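Side-chain contacts in putative NADPH:quinone reductase (Bacillus thuringiensis, PDB 3GMS), which is of unproven function but, as a medium-chain dehydrogenase/reductase, probably reduces quinones with NADPH as hydride donor: residues C136-N141 against R269-E274; V74-V77 against S82-L85; H11-P16 against A55-I60; A122-I127 against R297-H302. All coordinates share one frame; numbering follows the deposited sequence. Where two conformers were deposited one is given.

Interaction 1: C136-N141 against R269-E274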
loop_
_atom_site.group_PDB
_atom_site.type_symbol
_atom_site.label_atom_id
_atom_site.label_comp_id
_atom_site.label_asym_id
_atom_site.label_seq_id
_atom_site.Cartn_x
_atom_site.Cartn_y
_atom_site.Cartn_z
ATOM N N CYS A 136 -7.741 -7.439 -6.809
ATOM C CA CYS A 136 -8.927 -8.312 -6.687
ATOM C C CYS A 136 -9.991 -8.074 -7.773
ATOM O O CYS A 136 -10.516 -9.030 -8.347
ATOM C CB CYS A 136 -9.587 -8.215 -5.289
ATOM S SG CYS A 136 -8.587 -9.004 -3.981
ATOM N N THR A 137 -10.303 -6.831 -8.076
ATOM C CA THR A 137 -11.482 -6.594 -8.889
ATOM C C THR A 137 -11.178 -6.389 -10.364
ATOM O O THR A 137 -12.087 -6.512 -11.211
ATOM C CB THR A 137 -12.307 -5.421 -8.364
ATOM O OG1 THR A 137 -11.552 -4.192 -8.409
ATOM C CG2 THR A 137 -12.794 -5.717 -6.924
ATOM N N GLU A 138 -9.928 -6.040 -10.667
ATOM C CA GLU A 138 -9.563 -5.703 -12.035
ATOM C C GLU A 138 -8.490 -6.594 -12.577
ATOM O O GLU A 138 -8.702 -7.253 -13.610
ATOM C CB GLU A 138 -9.196 -4.216 -12.150
ATOM C CG GLU A 138 -10.376 -3.319 -11.881
ATOM C CD GLU A 138 -10.149 -1.872 -12.308
ATOM O OE1 GLU A 138 -9.202 -1.585 -13.092
ATOM O OE2 GLU A 138 -10.937 -1.021 -11.848
ATOM N N THR A 139 -7.342 -6.648 -11.904
ATOM C CA THR A 139 -6.183 -7.320 -12.462
ATOM C C THR A 139 -6.413 -8.837 -12.472
ATOM O O THR A 139 -6.149 -9.519 -13.470
ATOM C CB THR A 139 -4.909 -7.011 -11.652
ATOM O OG1 THR A 139 -4.930 -5.624 -11.201
ATOM C CG2 THR A 139 -3.678 -7.315 -12.512
ATOM N N LEU A 140 -6.942 -9.349 -11.375
ATOM C CA LEU A 140 -7.314 -10.765 -11.314
ATOM C C LEU A 140 -8.791 -10.981 -11.637
ATOM O O LEU A 140 -9.172 -12.083 -12.040
ATOM C CB LEU A 140 -6.989 -11.374 -9.951
ATOM C CG LEU A 140 -5.541 -11.370 -9.466
ATOM C CD1 LEU A 140 -5.526 -11.813 -7.995
ATOM C CD2 LEU A 140 -4.613 -12.266 -10.304
ATOM N N ASN A 141 -9.602 -9.943 -11.460
ATOM C CA ASN A 141 -11.048 -10.015 -11.619
ATOM C C ASN A 141 -11.624 -11.308 -11.024
ATOM O O ASN A 141 -12.201 -12.146 -11.749
ATOM C CB ASN A 141 -11.435 -9.901 -13.093
ATOM C CG ASN A 141 -12.917 -9.771 -13.283
ATOM O OD1 ASN A 141 -13.654 -9.422 -12.351
ATOM N ND2 ASN A 141 -13.380 -10.058 -14.497
ATOM N N ARG A 269 1.597 2.483 -9.614
ATOM C CA ARG A 269 2.161 3.476 -10.542
ATOM C C ARG A 269 1.482 3.416 -11.927
ATOM O O ARG A 269 1.067 4.450 -12.502
ATOM C CB ARG A 269 3.646 3.103 -10.730
ATOM C CG ARG A 269 4.512 4.079 -11.417
ATOM C CD ARG A 269 5.889 3.944 -10.799
ATOM N NE ARG A 269 6.575 2.744 -11.286
ATOM C CZ ARG A 269 7.122 2.665 -12.496
ATOM N NH1 ARG A 269 7.044 3.710 -13.322
ATOM N NH2 ARG A 269 7.750 1.558 -12.880
ATOM N N HIS A 270 1.414 2.206 -12.462
ATOM C CA HIS A 270 0.859 1.984 -13.782
ATOM C C HIS A 270 -0.644 2.082 -13.783
ATOM O O HIS A 270 -1.199 2.764 -14.630
ATOM C CB HIS A 270 1.328 0.622 -14.293
ATOM C CG HIS A 270 2.812 0.571 -14.473
ATOM N ND1 HIS A 270 3.532 1.637 -14.979
ATOM C CD2 HIS A 270 3.714 -0.390 -14.186
ATOM C CE1 HIS A 270 4.813 1.314 -15.033
ATOM N NE2 HIS A 270 4.947 0.095 -14.539
ATOM N N TRP A 271 -1.294 1.419 -12.826
ATOM C CA TRP A 271 -2.768 1.481 -12.763
ATOM C C TRP A 271 -3.291 2.933 -12.751
ATOM O O TRP A 271 -4.239 3.294 -13.488
ATOM C CB TRP A 271 -3.307 0.727 -11.567
ATOM C CG TRP A 271 -4.835 0.640 -11.650
ATOM C CD1 TRP A 271 -5.548 -0.182 -12.453
ATOM C CD2 TRP A 271 -5.787 1.451 -10.935
ATOM N NE1 TRP A 271 -6.917 0.032 -12.256
ATOM C CE2 TRP A 271 -7.084 1.027 -11.335
ATOM C CE3 TRP A 271 -5.674 2.471 -9.979
ATOM C CZ2 TRP A 271 -8.261 1.606 -10.823
ATOM C CZ3 TRP A 271 -6.841 3.027 -9.437
ATOM C CH2 TRP A 271 -8.124 2.593 -9.877
ATOM N N ASN A 272 -2.684 3.758 -11.901
ATOM C CA ASN A 272 -2.977 5.201 -11.847
ATOM C C ASN A 272 -3.010 5.862 -13.220
ATOM O O ASN A 272 -3.835 6.744 -13.454
ATOM C CB ASN A 272 -1.943 5.935 -10.985
ATOM C CG ASN A 272 -2.154 5.734 -9.477
ATOM O OD1 ASN A 272 -3.113 5.101 -9.040
ATOM N ND2 ASN A 272 -1.239 6.293 -8.678
ATOM N N ASP A 273 -2.117 5.452 -14.119
ATOM C CA ASP A 273 -2.047 6.046 -15.455
ATOM C C ASP A 273 -2.946 5.371 -16.480
ATOM O O ASP A 273 -3.094 5.927 -17.557
ATOM C CB ASP A 273 -0.612 6.019 -15.979
ATOM C CG ASP A 273 0.288 7.041 -15.287
ATOM O OD1 ASP A 273 -0.217 7.975 -14.652
ATOM O OD2 ASP A 273 1.523 6.906 -15.404
ATOM N N GLU A 274 -3.506 4.194 -16.147
ATOM C CA GLU A 274 -4.337 3.361 -17.028
ATOM C C GLU A 274 -5.819 3.658 -16.892
ATOM O O GLU A 274 -6.662 3.178 -17.692
ATOM C CB GLU A 274 -4.054 1.895 -16.720
ATOM C CG GLU A 274 -2.677 1.505 -17.271
ATOM C CD GLU A 274 -2.170 0.120 -16.814
ATOM O OE1 GLU A 274 -2.858 -0.622 -16.080
ATOM O OE2 GLU A 274 -1.059 -0.219 -17.261
#

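Interaction 2: V74-V77 against S82-L85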
loop_
_atom_site.group_PDB
_atom_site.type_symbol
_atom_site.label_atom_id
_atom_site.label_comp_id
_atom_site.label_asym_id
_atom_site.label_seq_id
_atom_site.Cartn_x
_atom_site.Cartn_y
_atom_site.Cartn_z
ATOM N N VAL A 74 -6.848 21.533 3.252
ATOM C CA VAL A 74 -6.554 22.440 2.170
ATOM C C VAL A 74 -6.491 23.837 2.746
ATOM O O VAL A 74 -7.436 24.251 3.429
ATOM C CB VAL A 74 -7.665 22.424 1.098
ATOM C CG1 VAL A 74 -7.386 23.431 -0.030
ATOM C CG2 VAL A 74 -7.876 21.032 0.522
ATOM N N GLU A 75 -5.378 24.524 2.485
ATOM C CA GLU A 75 -5.134 25.905 2.956
ATOM C C GLU A 75 -5.286 26.928 1.843
ATOM O O GLU A 75 -5.612 28.108 2.098
ATOM C CB GLU A 75 -3.709 26.047 3.498
ATOM C CG GLU A 75 -3.398 25.218 4.708
ATOM C CD GLU A 75 -3.800 25.873 6.003
ATOM O OE1 GLU A 75 -5.018 26.014 6.258
ATOM O OE2 GLU A 75 -2.879 26.223 6.773
ATOM N N ASN A 76 -4.969 26.510 0.624
ATOM C CA ASN A 76 -5.037 27.425 -0.533
ATOM C C ASN A 76 -5.160 26.611 -1.808
ATOM O O ASN A 76 -4.856 25.412 -1.816
ATOM C CB ASN A 76 -3.820 28.352 -0.577
ATOM C CG ASN A 76 -4.127 29.687 -1.267
ATOM O OD1 ASN A 76 -5.253 29.916 -1.751
ATOM N ND2 ASN A 76 -3.129 30.563 -1.307
ATOM N N VAL A 77 -5.640 27.232 -2.874
ATOM C CA VAL A 77 -5.758 26.580 -4.175
ATOM C C VAL A 77 -5.317 27.570 -5.256
ATOM O O VAL A 77 -5.349 28.793 -5.040
ATOM C CB VAL A 77 -7.200 26.059 -4.461
ATOM C CG1 VAL A 77 -7.626 24.971 -3.439
ATOM C CG2 VAL A 77 -8.239 27.213 -4.501
ATOM N N SER A 82 -11.709 25.523 -7.492
ATOM C CA SER A 82 -12.780 26.015 -6.630
ATOM C C SER A 82 -12.273 26.318 -5.217
ATOM O O SER A 82 -11.649 25.457 -4.567
ATOM C CB SER A 82 -13.913 25.004 -6.577
ATOM O OG SER A 82 -14.915 25.461 -5.694
ATOM N N ARG A 83 -12.550 27.536 -4.741
ATOM C CA ARG A 83 -12.033 27.963 -3.445
ATOM C C ARG A 83 -12.835 27.387 -2.280
ATOM O O ARG A 83 -12.417 27.507 -1.134
ATOM C CB ARG A 83 -11.873 29.487 -3.370
ATOM C CG ARG A 83 -10.786 30.025 -4.322
ATOM C CD ARG A 83 -10.414 31.483 -4.062
ATOM N NE ARG A 83 -9.794 31.704 -2.751
ATOM C CZ ARG A 83 -8.501 31.544 -2.478
ATOM N NH1 ARG A 83 -7.640 31.146 -3.411
ATOM N NH2 ARG A 83 -8.058 31.778 -1.252
ATOM N N GLU A 84 -13.967 26.739 -2.592
ATOM C CA GLU A 84 -14.779 25.991 -1.604
ATOM C C GLU A 84 -14.002 24.838 -1.006
ATOM O O GLU A 84 -14.365 24.315 0.037
ATOM C CB GLU A 84 -16.034 25.375 -2.227
ATOM C CG GLU A 84 -16.650 26.122 -3.399
ATOM C CD GLU A 84 -17.541 27.271 -2.978
ATOM O OE1 GLU A 84 -18.500 27.572 -3.734
ATOM O OE2 GLU A 84 -17.287 27.876 -1.907
ATOM N N LEU A 85 -12.956 24.417 -1.710
ATOM C CA LEU A 85 -12.092 23.349 -1.250
ATOM C C LEU A 85 -11.293 23.767 -0.031
ATOM O O LEU A 85 -10.903 22.923 0.760
ATOM C CB LEU A 85 -11.147 22.936 -2.375
ATOM C CG LEU A 85 -10.717 21.474 -2.487
ATOM C CD1 LEU A 85 -11.885 20.491 -2.577
ATOM C CD2 LEU A 85 -9.805 21.307 -3.708
HETATM O O HOH W 1 -7.277 30.536 -5.989
#

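Interaction 3: H11-P16 against A55-I60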
loop_
_atom_site.group_PDB
_atom_site.type_symbol
_atom_site.label_atom_id
_atom_site.label_comp_id
_atom_site.label_asym_id
_atom_site.label_seq_id
_atom_site.Cartn_x
_atom_site.Cartn_y
_atom_site.Cartn_z
ATOM N N HIS A 11 19.298 13.598 -0.025
ATOM C CA HIS A 11 20.074 14.120 -1.165
ATOM C C HIS A 11 20.857 13.009 -1.848
ATOM O O HIS A 11 21.317 13.190 -2.966
ATOM C CB HIS A 11 21.010 15.238 -0.706
ATOM C CG HIS A 11 20.299 16.419 -0.136
ATOM N ND1 HIS A 11 20.082 17.578 -0.849
ATOM C CD2 HIS A 11 19.753 16.620 1.085
ATOM C CE1 HIS A 11 19.420 18.436 -0.095
ATOM N NE2 HIS A 11 19.217 17.883 1.087
ATOM N N LYS A 12 20.976 11.863 -1.180
ATOM C CA LYS A 12 21.570 10.677 -1.761
ATOM C C LYS A 12 20.724 9.478 -1.362
ATOM O O LYS A 12 20.021 9.519 -0.331
ATOM C CB LYS A 12 23.011 10.458 -1.228
ATOM C CG LYS A 12 23.957 11.619 -1.432
ATOM C CD LYS A 12 25.377 11.092 -1.160
ATOM C CE LYS A 12 26.435 12.139 -1.487
ATOM N NZ LYS A 12 26.486 13.235 -0.472
ATOM N N PHE A 13 20.782 8.417 -2.160
ATOM C CA PHE A 13 20.163 7.167 -1.765
ATOM C C PHE A 13 21.045 6.504 -0.709
ATOM O O PHE A 13 22.257 6.757 -0.654
ATOM C CB PHE A 13 19.981 6.227 -2.967
ATOM C CG PHE A 13 19.098 6.781 -4.065
ATOM C CD1 PHE A 13 17.756 7.107 -3.825
ATOM C CD2 PHE A 13 19.609 6.931 -5.366
ATOM C CE1 PHE A 13 16.936 7.606 -4.860
ATOM C CE2 PHE A 13 18.799 7.426 -6.410
ATOM C CZ PHE A 13 17.459 7.754 -6.153
ATOM N N GLY A 14 20.436 5.700 0.148
ATOM C CA GLY A 14 21.169 4.904 1.135
ATOM C C GLY A 14 20.226 4.473 2.222
ATOM O O GLY A 14 19.002 4.548 2.053
ATOM N N ASN A 15 20.778 3.994 3.325
ATOM C CA ASN A 15 19.964 3.658 4.500
ATOM C C ASN A 15 19.255 4.924 4.970
ATOM O O ASN A 15 19.862 5.974 5.086
ATOM C CB ASN A 15 20.853 3.103 5.624
ATOM C CG ASN A 15 21.581 1.834 5.227
ATOM O OD1 ASN A 15 21.034 0.977 4.531
ATOM N ND2 ASN A 15 22.826 1.682 5.712
ATOM N N PRO A 16 17.930 4.843 5.200
ATOM C CA PRO A 16 17.237 6.067 5.609
ATOM C C PRO A 16 17.880 6.711 6.846
ATOM O O PRO A 16 17.936 7.948 6.958
ATOM C CB PRO A 16 15.812 5.575 5.902
ATOM C CG PRO A 16 15.627 4.423 4.961
ATOM C CD PRO A 16 17.000 3.718 4.993
ATOM N N ALA A 55 16.837 1.674 -4.891
ATOM C CA ALA A 55 16.262 0.621 -5.762
ATOM C C ALA A 55 15.672 1.146 -7.096
ATOM O O ALA A 55 15.679 0.418 -8.088
ATOM C CB ALA A 55 15.222 -0.202 -5.008
ATOM N N TYR A 56 15.187 2.398 -7.115
ATOM C CA TYR A 56 14.634 3.056 -8.336
ATOM C C TYR A 56 15.416 4.315 -8.717
ATOM O O TYR A 56 14.826 5.352 -9.051
ATOM C CB TYR A 56 13.152 3.440 -8.164
ATOM C CG TYR A 56 12.304 2.368 -7.525
ATOM C CD1 TYR A 56 11.488 2.662 -6.428
ATOM C CD2 TYR A 56 12.325 1.058 -8.016
ATOM C CE1 TYR A 56 10.703 1.677 -5.837
ATOM C CE2 TYR A 56 11.555 0.059 -7.427
ATOM C CZ TYR A 56 10.747 0.372 -6.334
ATOM O OH TYR A 56 9.990 -0.632 -5.758
ATOM N N ALA A 57 16.745 4.199 -8.696
ATOM C CA ALA A 57 17.658 5.301 -8.999
ATOM C C ALA A 57 17.291 6.118 -10.254
ATOM O O ALA A 57 17.367 7.355 -10.256
ATOM C CB ALA A 57 19.095 4.770 -9.096
ATOM N N HIS A 58 16.877 5.430 -11.311
ATOM C CA HIS A 58 16.709 6.087 -12.604
ATOM C C HIS A 58 15.404 6.875 -12.703
ATOM O O HIS A 58 15.280 7.782 -13.533
ATOM C CB HIS A 58 16.878 5.071 -13.746
ATOM C CG HIS A 58 18.134 4.257 -13.631
ATOM N ND1 HIS A 58 19.394 4.818 -13.726
ATOM C CD2 HIS A 58 18.327 2.936 -13.390
ATOM C CE1 HIS A 58 20.307 3.873 -13.567
ATOM N NE2 HIS A 58 19.687 2.722 -13.363
ATOM N N ARG A 59 14.436 6.548 -11.854
ATOM C CA ARG A 59 13.169 7.269 -11.892
ATOM C C ARG A 59 12.897 8.215 -10.720
ATOM O O ARG A 59 11.961 9.009 -10.782
ATOM C CB ARG A 59 11.971 6.336 -12.164
ATOM C CG ARG A 59 12.105 4.858 -11.722
ATOM C CD ARG A 59 10.749 4.157 -11.886
ATOM N NE ARG A 59 9.839 4.584 -10.822
ATOM C CZ ARG A 59 9.489 3.838 -9.774
ATOM N NH1 ARG A 59 9.916 2.584 -9.655
ATOM N NH2 ARG A 59 8.682 4.339 -8.858
ATOM N N ILE A 60 13.709 8.166 -9.665
ATOM C CA ILE A 60 13.534 9.116 -8.555
ATOM C C ILE A 60 14.663 10.141 -8.587
ATOM O O ILE A 60 15.796 9.778 -8.307
ATOM C CB ILE A 60 13.535 8.431 -7.143
ATOM C CG1 ILE A 60 12.601 7.196 -7.081
ATOM C CG2 ILE A 60 13.207 9.455 -6.066
ATOM C CD1 ILE A 60 11.085 7.500 -6.870
#

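Interaction 4: A122-I127 against R297-H302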
loop_
_atom_site.group_PDB
_atom_site.type_symbol
_atom_site.label_atom_id
_atom_site.label_comp_id
_atom_site.label_asym_id
_atom_site.label_seq_id
_atom_site.Cartn_x
_atom_site.Cartn_y
_atom_site.Cartn_z
ATOM N N ALA A 122 -7.945 7.651 7.554
ATOM C CA ALA A 122 -7.778 8.315 6.275
ATOM C C ALA A 122 -6.342 8.245 5.743
ATOM O O ALA A 122 -6.099 8.051 4.540
ATOM C CB ALA A 122 -8.221 9.808 6.393
ATOM N N ALA A 123 -5.398 8.351 6.659
ATOM C CA ALA A 123 -3.998 8.356 6.289
ATOM C C ALA A 123 -3.521 7.003 5.707
ATOM O O ALA A 123 -2.358 6.880 5.269
ATOM C CB ALA A 123 -3.158 8.755 7.528
ATOM N N GLN A 124 -4.377 5.980 5.782
ATOM C CA GLN A 124 -4.050 4.628 5.319
ATOM C C GLN A 124 -4.880 4.194 4.124
ATOM O O GLN A 124 -4.811 3.014 3.686
ATOM C CB GLN A 124 -4.213 3.610 6.460
ATOM C CG GLN A 124 -3.277 3.794 7.643
ATOM C CD GLN A 124 -3.617 2.772 8.704
ATOM O OE1 GLN A 124 -3.272 1.609 8.565
ATOM N NE2 GLN A 124 -4.385 3.176 9.699
ATOM N N MET A 125 -5.617 5.154 3.537
ATOM C CA MET A 125 -6.634 4.834 2.527
ATOM C C MET A 125 -6.094 4.467 1.128
ATOM O O MET A 125 -6.796 3.828 0.351
ATOM C CB MET A 125 -7.628 6.003 2.398
ATOM C CG MET A 125 -8.924 5.761 1.535
ATOM S SD MET A 125 -10.183 4.722 2.373
ATOM C CE MET A 125 -10.528 5.726 3.772
ATOM N N TYR A 126 -4.862 4.875 0.826
ATOM C CA TYR A 126 -4.356 4.825 -0.545
ATOM C C TYR A 126 -3.616 3.544 -0.869
ATOM O O TYR A 126 -4.136 2.673 -1.519
ATOM C CB TYR A 126 -3.493 6.052 -0.797
ATOM C CG TYR A 126 -2.813 6.167 -2.161
ATOM C CD1 TYR A 126 -3.362 5.590 -3.336
ATOM C CD2 TYR A 126 -1.648 6.928 -2.268
ATOM C CE1 TYR A 126 -2.714 5.752 -4.569
ATOM C CE2 TYR A 126 -0.997 7.107 -3.488
ATOM C CZ TYR A 126 -1.546 6.515 -4.632
ATOM O OH TYR A 126 -0.908 6.681 -5.845
ATOM N N ILE A 127 -2.393 3.393 -0.392
ATOM C CA ILE A 127 -1.530 2.405 -0.999
ATOM C C ILE A 127 -2.010 0.946 -0.860
ATOM O O ILE A 127 -2.163 0.264 -1.863
ATOM C CB ILE A 127 -0.057 2.547 -0.450
ATOM C CG1 ILE A 127 0.544 3.895 -0.913
ATOM C CG2 ILE A 127 0.815 1.423 -0.986
ATOM C CD1 ILE A 127 0.747 4.000 -2.410
ATOM N N ARG A 297 -11.571 -2.354 7.575
ATOM C CA ARG A 297 -10.948 -1.661 8.693
ATOM C C ARG A 297 -9.437 -1.722 8.546
ATOM O O ARG A 297 -8.899 -2.712 8.040
ATOM C CB ARG A 297 -11.331 -2.319 10.029
ATOM C CG ARG A 297 -12.829 -2.248 10.351
ATOM C CD ARG A 297 -13.097 -2.944 11.675
ATOM N NE ARG A 297 -13.079 -4.396 11.491
ATOM C CZ ARG A 297 -12.786 -5.277 12.446
ATOM N NH1 ARG A 297 -12.480 -4.868 13.674
ATOM N NH2 ARG A 297 -12.812 -6.577 12.174
ATOM N N PHE A 298 -8.754 -0.659 8.975
ATOM C CA PHE A 298 -7.309 -0.593 8.721
ATOM C C PHE A 298 -6.567 -0.953 9.985
ATOM O O PHE A 298 -7.206 -1.294 10.998
ATOM C CB PHE A 298 -6.882 0.767 8.125
ATOM C CG PHE A 298 -7.570 1.119 6.832
ATOM C CD1 PHE A 298 -7.944 0.131 5.914
ATOM C CD2 PHE A 298 -7.834 2.454 6.515
ATOM C CE1 PHE A 298 -8.606 0.453 4.715
ATOM C CE2 PHE A 298 -8.453 2.785 5.315
ATOM C CZ PHE A 298 -8.847 1.768 4.397
ATOM N N MET A 299 -5.232 -0.890 9.931
ATOM C CA MET A 299 -4.409 -1.263 11.078
ATOM C C MET A 299 -4.540 -0.277 12.243
ATOM O O MET A 299 -4.730 0.906 12.064
ATOM C CB MET A 299 -2.940 -1.415 10.670
ATOM C CG MET A 299 -2.695 -2.295 9.465
ATOM S SD MET A 299 -2.800 -4.072 9.824
ATOM C CE MET A 299 -1.883 -4.165 11.364
ATOM N N LYS A 300 -4.442 -0.793 13.459
ATOM C CA LYS A 300 -4.471 0.088 14.630
ATOM C C LYS A 300 -3.163 0.918 14.669
ATOM O O LYS A 300 -2.167 0.594 13.998
ATOM C CB LYS A 300 -4.637 -0.757 15.900
ATOM C CG LYS A 300 -3.682 -1.927 15.925
ATOM C CD LYS A 300 -4.093 -2.982 16.937
ATOM C CE LYS A 300 -2.903 -3.857 17.291
ATOM N NZ LYS A 300 -3.319 -4.806 18.340
ATOM N N VAL A 301 -3.161 2.009 15.420
ATOM C CA VAL A 301 -1.965 2.797 15.563
ATOM C C VAL A 301 -0.932 2.129 16.480
ATOM O O VAL A 301 -1.233 1.869 17.662
ATOM C CB VAL A 301 -2.299 4.200 16.131
ATOM C CG1 VAL A 301 -1.076 5.068 16.158
ATOM C CG2 VAL A 301 -3.378 4.875 15.249
ATOM N N HIS A 302 0.274 1.905 15.960
ATOM C CA HIS A 302 1.438 1.464 16.773
ATOM C C HIS A 302 2.017 2.599 17.619
ATOM O O HIS A 302 2.139 2.482 18.840
ATOM C CB HIS A 302 2.538 0.861 15.871
ATOM C CG HIS A 302 3.760 0.375 16.613
ATOM N ND1 HIS A 302 4.779 1.211 17.021
ATOM C CD2 HIS A 302 4.126 -0.878 16.994
ATOM C CE1 HIS A 302 5.713 0.501 17.632
ATOM N NE2 HIS A 302 5.343 -0.770 17.629
#

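Interaction 1: C136-N141 against R269-E274
Glu-138, near the C-terminal end of helix 127-139, reaches across to Trp-271 of helix 268-274, and this one pair makes the contact. Ahead of it in the helix, Thr-137 bonds through OG1 to the backbone O of Trp-133. Glu-138 comes next, in a wider pi-type turn. Its CG stands anti to the carbonyl carbon (chi1 -65°) and the chain runs extended from there, which carries the carboxylate out to the rim of the indole. Trp-271 NE1 donates to Glu-138 OE1 at 2.9 Å, with an N-H...O angle of 164°. The oxygen lies almost in the indole plane, whereas the N-H arrives well above the carboxylate plane; ring and carboxylate are turned 62° apart. The second oxygen, Glu-138 OE2, passes 3.9 Å from Trp-271 CZ2 at the same rim. Leu-130 and Val-134, earlier in helix 127-139, and Phe-266 also touch the indole. Further along, Asn-141 leaves the helix with positive phi.

The carboxylate is thus shared between two partners: OE1 takes the indole N-H and OE2 forms a salt bridge with Lys-279 of helix 277-292. The lysine probably stabilises the anion, while the nearly straight bond satisfies the polar atom of a buried tryptophan and would help fix the rotation of the ring.

Interaction 2: V74-V77 against S82-L85
At the edge of the Arg-83 guanidinium lies Asn-76 OD1, tilted some 22° from the guanidinium plane, and water 1 lies in that plane. The Asn-76 amide stands nearly upright to it, the two planes 84° apart. Arg-83 NH1 donates to Asn-76 OD1 at 3.2 Å, coming in nearly along the C=O axis, and Arg-83 NH2 adds a weak bond to the same oxygen. Water 1 makes a second link between the arginine and the strand, this time to Val-77 O: it accepts from Arg-83 NH1 at 2.7 Å and donates to Val-77 O at 2.8 Å. A bend at chi3 (65°) folds the arginine back over strand 71-77, and on the way its CG rests 3.8 Å from Val-77 CG2.

The rest of the contact is mostly apolar. Val-77 CG1 meets Leu-85 CB at 4.2 Å, and Val-74 CG2 lies against Leu-85 CG while Val-74 CB sits 3.3 Å from Leu-85 O. Val-35 of strand 34-43 touches Val-74, Val-77 and Leu-85 alike. Residues 83-85 form a 3-10 turn in the connection from strand 71-77 to strand 89-92, and Glu-75 and Asn-76 make a classic beta bulge opposite Phe-36. The contact thus folds a connection within the GroES-like domain back onto its own strand.

Asn-76 OD1 also takes the N-H of Val-77 at 2.9 Å, from above its carbonyl plane, so this one oxygen ties together the strand's backbone and the arginine. The arginine's positive charge would probably polarise the amide carbonyl and strengthen it as an acceptor.

Interaction 3: H11-P16 against A55-I60
Phe-13 points its ring, far end first, at the turn 55-60, and Ala-57 and Ile-60 receive it. The CZ end of the ring does most of the touching. Phe-13 CZ lies 3.4 Å from Ile-60 O, which sits at the ring edge near its plane, while Phe-13 CE2 approaches Ala-57 CA at 3.5 Å from an oblique direction. The Ala-57 methyl carbon, CB, adds a contact of 3.8 Å to the same Phe-13 CE2. A first torsion that sets CG anti to the carbonyl carbon (chi1 -61°) sends the ring across to Ala-57 and Ile-60.

Ile-60 meets the ring with its branch point: CB is 4.1 Å from Phe-13 CZ, and the end of the side chain leads off in another direction. Leu-62 also touches Phe-13, so the chain following the turn contributes to its surroundings.

Both segments are irregular. Residues 11-16 connect strand 4-10 to helix 16-19. Residues 55-60 belong to the long connection between helix 46-49 and strand 71-77 in the GroES-like domain; a backbone hydrogen bond between Gly-14 and Ile-52 joins the same two regions. The turn is held from within, since Tyr-56 O accepts from both Arg-59 N and Ile-60 N at 3.1 Å. Within the same turn, Arg-59 NH1 stands 3.2 Å above one face of the Tyr-56 ring, toward the rim.

Interaction 4: A122-I127 against R297-H302
With its CG anti to the carbonyl carbon (chi1 -64°) and the chain extended beyond, Gln-124 runs past Phe-298 to deliver its amide to Met-299. Met-125 instead has CG anti to the backbone N (chi1 -170°) and bends at its next two torsions, bringing the sulfur to the far end of the same phenyl ring. Gln-124 NE2 donates to Met-299 O at 3.3 Å, 161° at the hydrogen, in the carbonyl plane and on a lone pair. The same nitrogen also bonds to Phe-120 O, so the buried amide joins two backbone carbonyls.

Alongside, Gln-124 CB lies 3.8 Å from Phe-298 CD2, and Gln-124 O stands over one face of the ring, toward its rim. Met-125 SD meets the edge, 3.8 Å from Phe-298 CZ, a Met-aromatic contact in the ring plane. Gln-124 and Met-125 end a type I turn that begins at Ala-122, in the link between helices 119-122 and 127-139; Phe-298 and Met-299 lead into strand 301-306, which runs parallel to strand 326-330. Val-291 of helix 277-292 touches both Met-125 and Phe-298, and Leu-160 of helix 156-168 also packs on the phenylalanine.

Along the chain interaction 3 closes first, then interaction 2; interaction 4 spans the widest stretch and encloses interaction 1. Their centres lie 21 to 33 Å apart. Interactions 2 and 4 reach the same mixed sheet, through strands 71-77 and 301-306, yet their nearest atoms are about 12 Å apart. Interaction 1 touches two others: Asn-272 ND2 probably bonds to Tyr-126 OH of interaction 4, and Arg-59 of interaction 3 packs against Arg-269. Helix 127-139 starts in interaction 4 and its C-terminal part carries interaction 1. Interactions 2 and 3 thus lie within the GroES-like part, interaction 1 on the probable nucleotide-binding side, and interaction 4, with the Asn-272 to Tyr-126 link, near where the two meet.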